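PDB 2ZTB: crystal protein from Bacillus thuringiensis serovar dakota, which is a parasporin toxin that recognizes cancer cells, here in its proteolytically activated form, and probably acts by forming pores in membranes. Local coordinates for residues Y57-Y62 against F210-A215; Q85-N90 against R169-L174; K63-V68 against F185-T190. One frame throughout, in Å; residues are numbered along the deposited sequence.

Contact 1: residues Y57-Y62 against F210-A215; sequences YGYYCY and FWFNPA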
loop_
_atom_site.group_PDB
_atom_site.type_symbol
_atom_site.label_atom_id
_atom_site.label_comp_id
_atom_site.label_asym_id
_atom_site.label_seq_id
_atom_site.Cartn_x
_atom_site.Cartn_y
_atom_site.Cartn_z
ATOM N N TYR A 57 25.027 -2.129 -26.687
ATOM C CA TYR A 57 25.022 -0.796 -27.270
ATOM C C TYR A 57 24.475 0.306 -26.361
ATOM O O TYR A 57 24.384 1.528 -26.814
ATOM C CB TYR A 57 24.318 -0.828 -28.633
ATOM C CG TYR A 57 24.964 -1.803 -29.609
ATOM C CD1 TYR A 57 24.592 -3.147 -29.645
ATOM C CD2 TYR A 57 25.953 -1.385 -30.479
ATOM C CE1 TYR A 57 25.189 -4.045 -30.534
ATOM C CE2 TYR A 57 26.547 -2.270 -31.377
ATOM C CZ TYR A 57 26.168 -3.595 -31.403
ATOM O OH TYR A 57 26.775 -4.461 -32.294
ATOM N N GLY A 58 24.121 -0.121 -25.080
ATOM C CA GLY A 58 23.768 0.874 -24.062
ATOM C C GLY A 58 22.411 1.525 -24.212
ATOM O O GLY A 58 22.259 2.724 -23.964
ATOM N N TYR A 59 21.426 0.728 -24.605
ATOM C CA TYR A 59 20.039 1.174 -24.738
ATOM C C TYR A 59 19.183 0.463 -23.695
ATOM O O TYR A 59 18.928 -0.733 -23.812
ATOM C CB TYR A 59 19.510 0.854 -26.135
ATOM C CG TYR A 59 20.035 1.756 -27.219
ATOM C CD1 TYR A 59 21.278 1.514 -27.830
ATOM C CD2 TYR A 59 19.281 2.849 -27.650
ATOM C CE1 TYR A 59 21.765 2.356 -28.834
ATOM C CE2 TYR A 59 19.750 3.689 -28.658
ATOM C CZ TYR A 59 20.990 3.439 -29.243
ATOM O OH TYR A 59 21.429 4.274 -30.241
ATOM N N TYR A 60 18.771 1.198 -22.665
ATOM C CA TYR A 60 18.021 0.622 -21.551
ATOM C C TYR A 60 16.583 1.109 -21.522
ATOM O O TYR A 60 16.209 2.010 -22.273
ATOM C CB TYR A 60 18.728 0.895 -20.214
ATOM C CG TYR A 60 20.062 0.201 -20.123
ATOM C CD1 TYR A 60 21.258 0.896 -20.377
ATOM C CD2 TYR A 60 20.132 -1.159 -19.827
ATOM C CE1 TYR A 60 22.484 0.253 -20.313
ATOM C CE2 TYR A 60 21.340 -1.809 -19.762
ATOM C CZ TYR A 60 22.516 -1.102 -20.007
ATOM O OH TYR A 60 23.715 -1.765 -19.932
ATOM N N CYS A 61 15.778 0.492 -20.663
ATOM C CA CYS A 61 14.360 0.813 -20.562
ATOM C C CYS A 61 13.876 0.616 -19.125
ATOM O O CYS A 61 14.084 -0.443 -18.521
ATOM C CB CYS A 61 13.549 -0.034 -21.548
ATOM S SG CYS A 61 11.807 0.328 -21.609
ATOM N N TYR A 62 13.231 1.654 -18.601
ATOM C CA TYR A 62 12.901 1.739 -17.187
ATOM C C TYR A 62 11.426 1.962 -16.981
ATOM O O TYR A 62 10.776 2.624 -17.782
ATOM C CB TYR A 62 13.653 2.893 -16.515
ATOM C CG TYR A 62 15.147 2.895 -16.725
ATOM C CD1 TYR A 62 15.723 3.611 -17.783
ATOM C CD2 TYR A 62 15.993 2.194 -15.868
ATOM C CE1 TYR A 62 17.102 3.624 -17.985
ATOM C CE2 TYR A 62 17.383 2.210 -16.059
ATOM C CZ TYR A 62 17.923 2.921 -17.116
ATOM O OH TYR A 62 19.296 2.936 -17.302
ATOM N N PHE A 210 21.086 -4.376 -36.565
ATOM C CA PHE A 210 20.610 -4.063 -35.219
ATOM C C PHE A 210 19.971 -2.690 -35.132
ATOM O O PHE A 210 20.581 -1.693 -35.525
ATOM C CB PHE A 210 21.750 -4.122 -34.181
ATOM C CG PHE A 210 22.550 -5.406 -34.196
ATOM C CD1 PHE A 210 21.983 -6.613 -34.598
ATOM C CD2 PHE A 210 23.871 -5.405 -33.767
ATOM C CE1 PHE A 210 22.722 -7.781 -34.607
ATOM C CE2 PHE A 210 24.617 -6.580 -33.758
ATOM C CZ PHE A 210 24.036 -7.769 -34.187
ATOM N N TRP A 211 18.766 -2.649 -34.557
ATOM C CA TRP A 211 18.022 -1.407 -34.372
ATOM C C TRP A 211 17.449 -1.242 -32.972
ATOM O O TRP A 211 17.098 -2.220 -32.319
ATOM C CB TRP A 211 16.888 -1.315 -35.404
ATOM C CG TRP A 211 17.423 -1.083 -36.755
ATOM C CD1 TRP A 211 17.692 -2.022 -37.696
ATOM C CD2 TRP A 211 17.799 0.179 -37.316
ATOM N NE1 TRP A 211 18.207 -1.432 -38.808
ATOM C CE2 TRP A 211 18.285 -0.077 -38.608
ATOM C CE3 TRP A 211 17.760 1.506 -36.851
ATOM C CZ2 TRP A 211 18.736 0.942 -39.462
ATOM C CZ3 TRP A 211 18.219 2.528 -37.712
ATOM C CH2 TRP A 211 18.685 2.229 -38.996
ATOM N N PHE A 212 17.341 0.017 -32.545
ATOM C CA PHE A 212 16.701 0.412 -31.288
ATOM C C PHE A 212 15.618 1.433 -31.545
ATOM O O PHE A 212 15.798 2.350 -32.350
ATOM C CB PHE A 212 17.744 0.955 -30.303
ATOM C CG PHE A 212 18.901 0.032 -30.127
ATOM C CD1 PHE A 212 20.024 0.148 -30.943
ATOM C CD2 PHE A 212 18.842 -1.002 -29.193
ATOM C CE1 PHE A 212 21.079 -0.733 -30.828
ATOM C CE2 PHE A 212 19.898 -1.897 -29.063
ATOM C CZ PHE A 212 21.019 -1.760 -29.883
ATOM N N ASN A 213 14.482 1.248 -30.894
ATOM C CA ASN A 213 13.364 2.167 -31.000
ATOM C C ASN A 213 12.863 2.464 -29.614
ATOM O O ASN A 213 12.864 1.578 -28.760
ATOM C CB ASN A 213 12.235 1.569 -31.848
ATOM C CG ASN A 213 12.477 1.737 -33.321
ATOM O OD1 ASN A 213 12.038 2.709 -33.928
ATOM N ND2 ASN A 213 13.208 0.809 -33.901
ATOM N N PRO A 214 12.451 3.720 -29.366
ATOM C CA PRO A 214 11.887 4.026 -28.048
ATOM C C PRO A 214 10.705 3.120 -27.763
ATOM O O PRO A 214 9.992 2.716 -28.688
ATOM C CB PRO A 214 11.435 5.491 -28.166
ATOM C CG PRO A 214 11.481 5.807 -29.607
ATOM C CD PRO A 214 12.484 4.902 -30.245
ATOM N N ALA A 215 10.520 2.795 -26.487
ATOM C CA ALA A 215 9.403 1.978 -26.007
ATOM C C ALA A 215 8.038 2.366 -26.606
ATOM O O ALA A 215 7.224 1.499 -26.899
ATOM C CB ALA A 215 9.361 2.025 -24.454
#

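Contact 2: residues Q85-N90 against R169-L174; sequences QDTLTN and RRTIQL. With EDO (1,2-ethanediol), chain G.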
loop_
_atom_site.group_PDB
_atom_site.type_symbol
_atom_site.label_atom_id
_atom_site.label_comp_id
_atom_site.label_asym_id
_atom_site.label_seq_id
_atom_site.Cartn_x
_atom_site.Cartn_y
_atom_site.Cartn_z
ATOM N N GLN A 85 -14.718 -3.311 32.232
ATOM C CA GLN A 85 -15.924 -3.295 33.022
ATOM C C GLN A 85 -15.721 -4.046 34.334
ATOM O O GLN A 85 -15.245 -5.176 34.347
ATOM C CB GLN A 85 -17.088 -3.893 32.235
ATOM C CG GLN A 85 -18.429 -3.659 32.894
ATOM C CD GLN A 85 -19.568 -4.314 32.166
ATOM O OE1 GLN A 85 -20.210 -5.211 32.698
ATOM N NE2 GLN A 85 -19.847 -3.862 30.960
ATOM N N ASP A 86 -16.099 -3.395 35.432
ATOM C CA ASP A 86 -15.938 -3.935 36.771
ATOM C C ASP A 86 -17.199 -3.672 37.579
ATOM O O ASP A 86 -17.831 -2.623 37.453
ATOM C CB ASP A 86 -14.710 -3.323 37.462
ATOM C CG ASP A 86 -13.392 -3.842 36.883
ATOM O OD1 ASP A 86 -13.050 -5.027 37.111
ATOM O OD2 ASP A 86 -12.698 -3.075 36.182
ATOM N N THR A 87 -17.567 -4.643 38.404
ATOM C CA THR A 87 -18.745 -4.520 39.239
ATOM C C THR A 87 -18.328 -4.581 40.693
ATOM O O THR A 87 -17.567 -5.466 41.079
ATOM C CB THR A 87 -19.769 -5.616 38.899
ATOM O OG1 THR A 87 -20.158 -5.473 37.524
ATOM C CG2 THR A 87 -21.005 -5.515 39.789
ATOM N N LEU A 88 -18.795 -3.609 41.479
ATOM C CA LEU A 88 -18.610 -3.603 42.927
ATOM C C LEU A 88 -19.867 -4.129 43.619
ATOM O O LEU A 88 -20.966 -3.618 43.396
ATOM C CB LEU A 88 -18.280 -2.189 43.434
ATOM C CG LEU A 88 -16.959 -1.529 43.011
ATOM C CD1 LEU A 88 -16.911 -0.059 43.428
ATOM C CD2 LEU A 88 -15.751 -2.290 43.571
ATOM N N THR A 89 -19.705 -5.146 44.458
ATOM C CA THR A 89 -20.838 -5.717 45.187
ATOM C C THR A 89 -20.778 -5.337 46.667
ATOM O O THR A 89 -19.738 -5.494 47.314
ATOM C CB THR A 89 -20.936 -7.250 44.995
ATOM O OG1 THR A 89 -21.019 -7.546 43.593
ATOM C CG2 THR A 89 -22.172 -7.817 45.687
ATOM N N ASN A 90 -21.893 -4.810 47.178
ATOM C CA ASN A 90 -22.031 -4.479 48.595
ATOM C C ASN A 90 -22.964 -5.469 49.290
ATOM O O ASN A 90 -24.192 -5.389 49.154
ATOM C CB ASN A 90 -22.532 -3.039 48.789
ATOM C CG ASN A 90 -22.349 -2.535 50.217
ATOM O OD1 ASN A 90 -21.904 -3.274 51.103
ATOM N ND2 ASN A 90 -22.688 -1.266 50.445
ATOM N N ARG A 169 -25.262 -3.912 43.843
ATOM C CA ARG A 169 -24.047 -3.897 43.054
ATOM C C ARG A 169 -24.054 -2.642 42.191
ATOM O O ARG A 169 -25.111 -2.054 41.935
ATOM C CB ARG A 169 -23.950 -5.153 42.181
ATOM C CG ARG A 169 -25.192 -5.421 41.352
ATOM C CD ARG A 169 -25.285 -6.878 40.930
ATOM N NE ARG A 169 -26.555 -7.166 40.260
ATOM C CZ ARG A 169 -26.861 -6.777 39.018
ATOM N NH1 ARG A 169 -25.998 -6.057 38.296
ATOM N NH2 ARG A 169 -28.043 -7.098 38.501
ATOM N N ARG A 170 -22.869 -2.246 41.738
ATOM C CA ARG A 170 -22.711 -1.065 40.905
ATOM C C ARG A 170 -21.608 -1.302 39.884
ATOM O O ARG A 170 -20.469 -1.598 40.256
ATOM C CB ARG A 170 -22.401 0.157 41.785
ATOM C CG ARG A 170 -22.708 1.471 41.112
ATOM C CD ARG A 170 -22.948 2.612 42.095
ATOM N NE ARG A 170 -23.297 3.811 41.337
ATOM C CZ ARG A 170 -23.239 5.058 41.791
ATOM N NH1 ARG A 170 -22.846 5.325 43.033
ATOM N NH2 ARG A 170 -23.578 6.050 40.979
ATOM N N THR A 171 -21.959 -1.169 38.605
ATOM C CA THR A 171 -21.037 -1.396 37.490
ATOM C C THR A 171 -20.327 -0.107 37.031
ATOM O O THR A 171 -20.944 0.965 36.937
ATOM C CB THR A 171 -21.766 -2.059 36.282
ATOM O OG1 THR A 171 -22.339 -3.300 36.700
ATOM C CG2 THR A 171 -20.819 -2.352 35.157
ATOM N N ILE A 172 -19.029 -0.236 36.769
ATOM C CA ILE A 172 -18.192 0.840 36.245
ATOM C C ILE A 172 -17.584 0.370 34.924
ATOM O O ILE A 172 -17.069 -0.738 34.844
ATOM C CB ILE A 172 -17.055 1.220 37.236
ATOM C CG1 ILE A 172 -17.632 1.706 38.573
ATOM C CG2 ILE A 172 -16.120 2.270 36.641
ATOM C CD1 ILE A 172 -17.611 0.662 39.663
ATOM N N GLN A 173 -17.669 1.205 33.891
ATOM C CA GLN A 173 -17.071 0.888 32.601
ATOM C C GLN A 173 -16.026 1.901 32.191
ATOM O O GLN A 173 -16.126 3.076 32.529
ATOM C CB GLN A 173 -18.140 0.778 31.501
ATOM C CG GLN A 173 -19.321 -0.146 31.871
ATOM C CD GLN A 173 -20.491 -0.021 30.912
ATOM O OE1 GLN A 173 -20.851 1.079 30.497
ATOM N NE2 GLN A 173 -21.101 -1.153 30.567
ATOM N N LEU A 174 -15.016 1.425 31.461
ATOM C CA LEU A 174 -14.124 2.301 30.725
ATOM C C LEU A 174 -14.530 2.210 29.265
ATOM O O LEU A 174 -14.558 1.121 28.687
ATOM C CB LEU A 174 -12.656 1.903 30.917
ATOM C CG LEU A 174 -11.598 2.750 30.187
ATOM C CD1 LEU A 174 -11.551 4.177 30.698
ATOM C CD2 LEU A 174 -10.243 2.107 30.322
HETATM C C1 EDO G . -9.214 -4.249 35.801
HETATM O O1 EDO G . -10.073 -3.244 35.242
HETATM C C2 EDO G . -9.397 -5.551 35.028
HETATM O O2 EDO G . -8.308 -6.457 35.265
#

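Contact 3: residues K63-V68 against F185-T190; sequences KNVGTV and FSAPIT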
loop_
_atom_site.group_PDB
_atom_site.type_symbol
_atom_site.label_atom_id
_atom_site.label_comp_id
_atom_site.label_asym_id
_atom_site.label_seq_id
_atom_site.Cartn_x
_atom_site.Cartn_y
_atom_site.Cartn_z
ATOM N N LYS A 63 10.911 1.373 -15.907
ATOM C CA LYS A 63 9.622 1.722 -15.331
ATOM C C LYS A 63 9.885 2.600 -14.094
ATOM O O LYS A 63 10.902 2.444 -13.403
ATOM C CB LYS A 63 8.828 0.460 -14.970
ATOM C CG LYS A 63 9.582 -0.588 -14.144
ATOM C CD LYS A 63 8.603 -1.658 -13.657
ATOM C CE LYS A 63 9.221 -2.598 -12.651
ATOM N NZ LYS A 63 10.216 -3.576 -13.174
ATOM N N ASN A 64 8.977 3.545 -13.855
ATOM C CA ASN A 64 9.144 4.580 -12.846
ATOM C C ASN A 64 7.838 4.755 -12.093
ATOM O O ASN A 64 6.768 4.659 -12.682
ATOM C CB ASN A 64 9.481 5.937 -13.483
ATOM C CG ASN A 64 10.652 5.877 -14.457
ATOM O OD1 ASN A 64 10.492 5.538 -15.637
ATOM N ND2 ASN A 64 11.824 6.230 -13.975
ATOM N N VAL A 65 7.942 5.049 -10.799
ATOM C CA VAL A 65 6.806 5.502 -10.005
ATOM C C VAL A 65 7.019 6.993 -9.784
ATOM O O VAL A 65 8.113 7.427 -9.431
ATOM C CB VAL A 65 6.696 4.731 -8.651
ATOM C CG1 VAL A 65 5.467 5.169 -7.856
ATOM C CG2 VAL A 65 6.666 3.215 -8.886
ATOM N N GLY A 66 5.989 7.786 -10.041
ATOM C CA GLY A 66 6.077 9.224 -9.822
ATOM C C GLY A 66 5.717 9.558 -8.383
ATOM O O GLY A 66 5.707 8.688 -7.502
ATOM N N THR A 67 5.406 10.825 -8.149
ATOM C CA THR A 67 5.091 11.320 -6.825
ATOM C C THR A 67 3.724 10.798 -6.417
ATOM O O THR A 67 2.758 10.887 -7.186
ATOM C CB THR A 67 5.115 12.860 -6.805
ATOM O OG1 THR A 67 6.311 13.314 -7.454
ATOM C CG2 THR A 67 5.079 13.401 -5.382
ATOM N N VAL A 68 3.679 10.238 -5.206
ATOM C CA VAL A 68 2.472 9.730 -4.579
ATOM C C VAL A 68 1.580 10.892 -4.152
ATOM O O VAL A 68 2.034 11.785 -3.440
ATOM C CB VAL A 68 2.826 8.856 -3.335
ATOM C CG1 VAL A 68 1.555 8.312 -2.651
ATOM C CG2 VAL A 68 3.754 7.702 -3.728
ATOM N N PHE A 185 -4.207 6.685 -1.974
ATOM C CA PHE A 185 -3.103 7.303 -2.698
ATOM C C PHE A 185 -2.960 6.723 -4.105
ATOM O O PHE A 185 -3.480 5.653 -4.409
ATOM C CB PHE A 185 -1.791 7.235 -1.892
ATOM C CG PHE A 185 -1.335 5.836 -1.556
ATOM C CD1 PHE A 185 -0.635 5.060 -2.500
ATOM C CD2 PHE A 185 -1.576 5.298 -0.292
ATOM C CE1 PHE A 185 -0.199 3.762 -2.188
ATOM C CE2 PHE A 185 -1.148 3.994 0.035
ATOM C CZ PHE A 185 -0.459 3.221 -0.922
ATOM N N SER A 186 -2.305 7.472 -4.977
ATOM C CA SER A 186 -2.003 6.995 -6.322
ATOM C C SER A 186 -0.717 7.658 -6.772
ATOM O O SER A 186 -0.279 8.638 -6.175
ATOM C CB SER A 186 -3.150 7.275 -7.300
ATOM O OG SER A 186 -3.418 8.659 -7.407
ATOM N N ALA A 187 -0.095 7.077 -7.790
ATOM C CA ALA A 187 1.097 7.620 -8.419
ATOM C C ALA A 187 1.093 7.151 -9.875
ATOM O O ALA A 187 0.699 6.015 -10.157
ATOM C CB ALA A 187 2.342 7.124 -7.712
ATOM N N PRO A 188 1.513 8.028 -10.805
ATOM C CA PRO A 188 1.671 7.583 -12.188
ATOM C C PRO A 188 2.862 6.624 -12.317
ATOM O O PRO A 188 3.899 6.819 -11.667
ATOM C CB PRO A 188 1.942 8.883 -12.947
ATOM C CG PRO A 188 2.548 9.812 -11.895
ATOM C CD PRO A 188 1.855 9.459 -10.625
ATOM N N ILE A 189 2.683 5.571 -13.104
ATOM C CA ILE A 189 3.788 4.737 -13.556
ATOM C C ILE A 189 4.134 5.163 -14.985
ATOM O O ILE A 189 3.236 5.313 -15.824
ATOM C CB ILE A 189 3.410 3.228 -13.603
ATOM C CG1 ILE A 189 2.792 2.735 -12.265
ATOM C CG2 ILE A 189 4.596 2.382 -14.105
ATOM C CD1 ILE A 189 3.779 2.488 -11.183
ATOM N N THR A 190 5.420 5.342 -15.269
ATOM C CA THR A 190 5.849 5.727 -16.617
ATOM C C THR A 190 7.013 4.878 -17.107
ATOM O O THR A 190 7.912 4.530 -16.337
ATOM C CB THR A 190 6.247 7.213 -16.717
ATOM O OG1 THR A 190 7.381 7.457 -15.876
ATOM C CG2 THR A 190 5.084 8.134 -16.320
#

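Contact 1: residues Y57-Y62 against F210-A215
The indole NE1 of Trp211 is the best-held polar side-chain atom here, gripped by two carbonyl oxygens outside the two segments, that of His208 firmly and that of Val203 weakly. Its ring stacks on Tyr31 and takes no part between the two segments, and residues 57-62 and 210-215 meet through aromatic and apolar contacts instead. The centre is the pair Tyr59 and Phe212, an offset stack with centroids 3.9 Å apart and planes only 2° from parallel. Phe212 CG stands over the Tyr59 ring, and Phe212 CB adds a CH-pi contact to the same face, 3.8 Å from the Tyr59 ring centroid. Both put CG anti to the carbonyl carbon, and the chains cross at about a right angle. Tyr57 closes in from the side: its CB lies at the edge of the Tyr59 ring, near the plane, and 3.6 Å from Phe212 CZ. Its ring is oblique to both phenylalanines, at 62° to that of Phe210, and its OH comes in the plane of the Phe210 ring to the edge, 3.4 Å from Phe210 CE2. Cys61 SG, turned anti to its backbone N (chi1 -176°), touches Ala215 CB at 4.1 Å. Tyr194 meets Tyr59 edge-to-face, Ile53 covers part of Phe210 and Phe212, and a glycerol, probably from the crystallisation liquor, is hydrogen-bonded to the backbone O of Tyr57 and Gly58 and weakly to Tyr59 OH. Gly58, with positive phi, closes helix 53-56 in a Schellman motif. The four rings form an aromatic cluster near one tip of this elongated beta-rich toxin.

Contact 2: residues Q85-N90 against R169-L174
Strands 85-90 and 169-174 run antiparallel, their axes 161° apart, with hydrogen-bonded pairs at Asp86-Ile172 and Leu88-Arg170 alternating with three non-hydrogen-bonded ones. Ile172 N reaches Asp86 O at 2.8 Å, nearly along the C=O axis, and its return bond from Asp86 N is as well aligned. At Leu88-Arg170, Leu88 N sits above the plane of the Arg170 carbonyl, whereas Arg170 N lies in the plane of the Leu88 carbonyl. On the face of Thr87, Thr87 OG1 and Thr171 OG1 share a hydrogen bond of 3.2 Å, each hydroxyl anti to its own carbonyl carbon. Thr171 CG2, anti to the backbone N, meets the extended chain of Gln85 at CG, 3.5 Å away, while Thr87 CG2 lies alongside Arg169 CB at 3.8 Å. On the face of Leu88 and Ile172, Leu88 CD1 touches Ile172 CD1 at 3.9 Å. On the same face Asp86 OD2 accepts a hydrogen bond (2.8 Å) from O1 of an ethanediol, probably from the crystallisation liquor and also hydrogen-bonded to Thr103 N. The Arg170 chain leads away, NH1 hydrogen-bonding Thr163 O and NE Gln243 O. Strand 223-247 flanks residues 169-174, and Val162 of strand 147-164 packs on both Leu88 and Ile172.

Contact 3: residues K63-V68 against F185-T190
An antiparallel beta pairing joins residues 63-65 to strand 185-190, and beyond it the two backbones stay close though 66-68 has left strand form. Thr190 N donates to Asn64 O at 3.0 Å, in the carbonyl plane and on a lone pair, while the reverse bond, Asn64 N to Thr190 O, is weak and bent (124°). Gly66 N continues the series, meeting Pro188 O at 2.8 Å almost along the C=O axis. After that the register slips: Val68, not Thr67, faces Ala187, so that one extra residue is taken up on this side. The CB of Thr67 points away.

Apolar side chains complete the first shell. Val65 spreads its two methyls, CG1 against Ala187 CB (3.7 Å) and CG2 against Ile189 CD1 (3.8 Å), alongside the isoleucine. At the far end Val68 CG1, anti to its backbone N, lies 3.6 Å from Phe185 CB, and the phenylalanine has CG in the crowded position between N and carbonyl carbon (chi1 60°). In the shell outside, Leu226 of strand 223-247 touches Val65, Phe185 and Ile189, Phe122 covers Val65 and Ile189, and Ile128 of strand 126-132 packs on Val68 and Phe185. Lys63, whose side chain leads away from the pair, has its NZ in salt bridges with Glu6 and Glu12 and a hydrogen bond to Tyr7 O, with Phe122 as a cation-pi partner, so its buried charge is probably well compensated.

Just past the end of strand 63-65 the proline ring lies by a residue with no side chain: Pro188 CG comes to 4.1 Å from Gly66 CA.

Overall arrangement
From the N terminus, the chain enters contact 1 at 57-62, passes directly into 63-68 of contact 3, and follows strand 61-90 out to 85-90 of contact 2. The returning chain meets its earlier partners in reverse order: on strand 168-199 first 169-174, closing the innermost loop, then 185-190, the next, and later, on strand 210-214, 210-215, the outermost. The three loops therefore nest and none crosses another. Contacts 1 and 2, with centres about 75 Å apart, lie on opposite sides of the chain's centre. Contacts 2 and 3, their centres about 55 Å apart, join strands 61-90 and 168-199 at two places, and contact 1 adds the loop before strand 61-90 to strand 210-214.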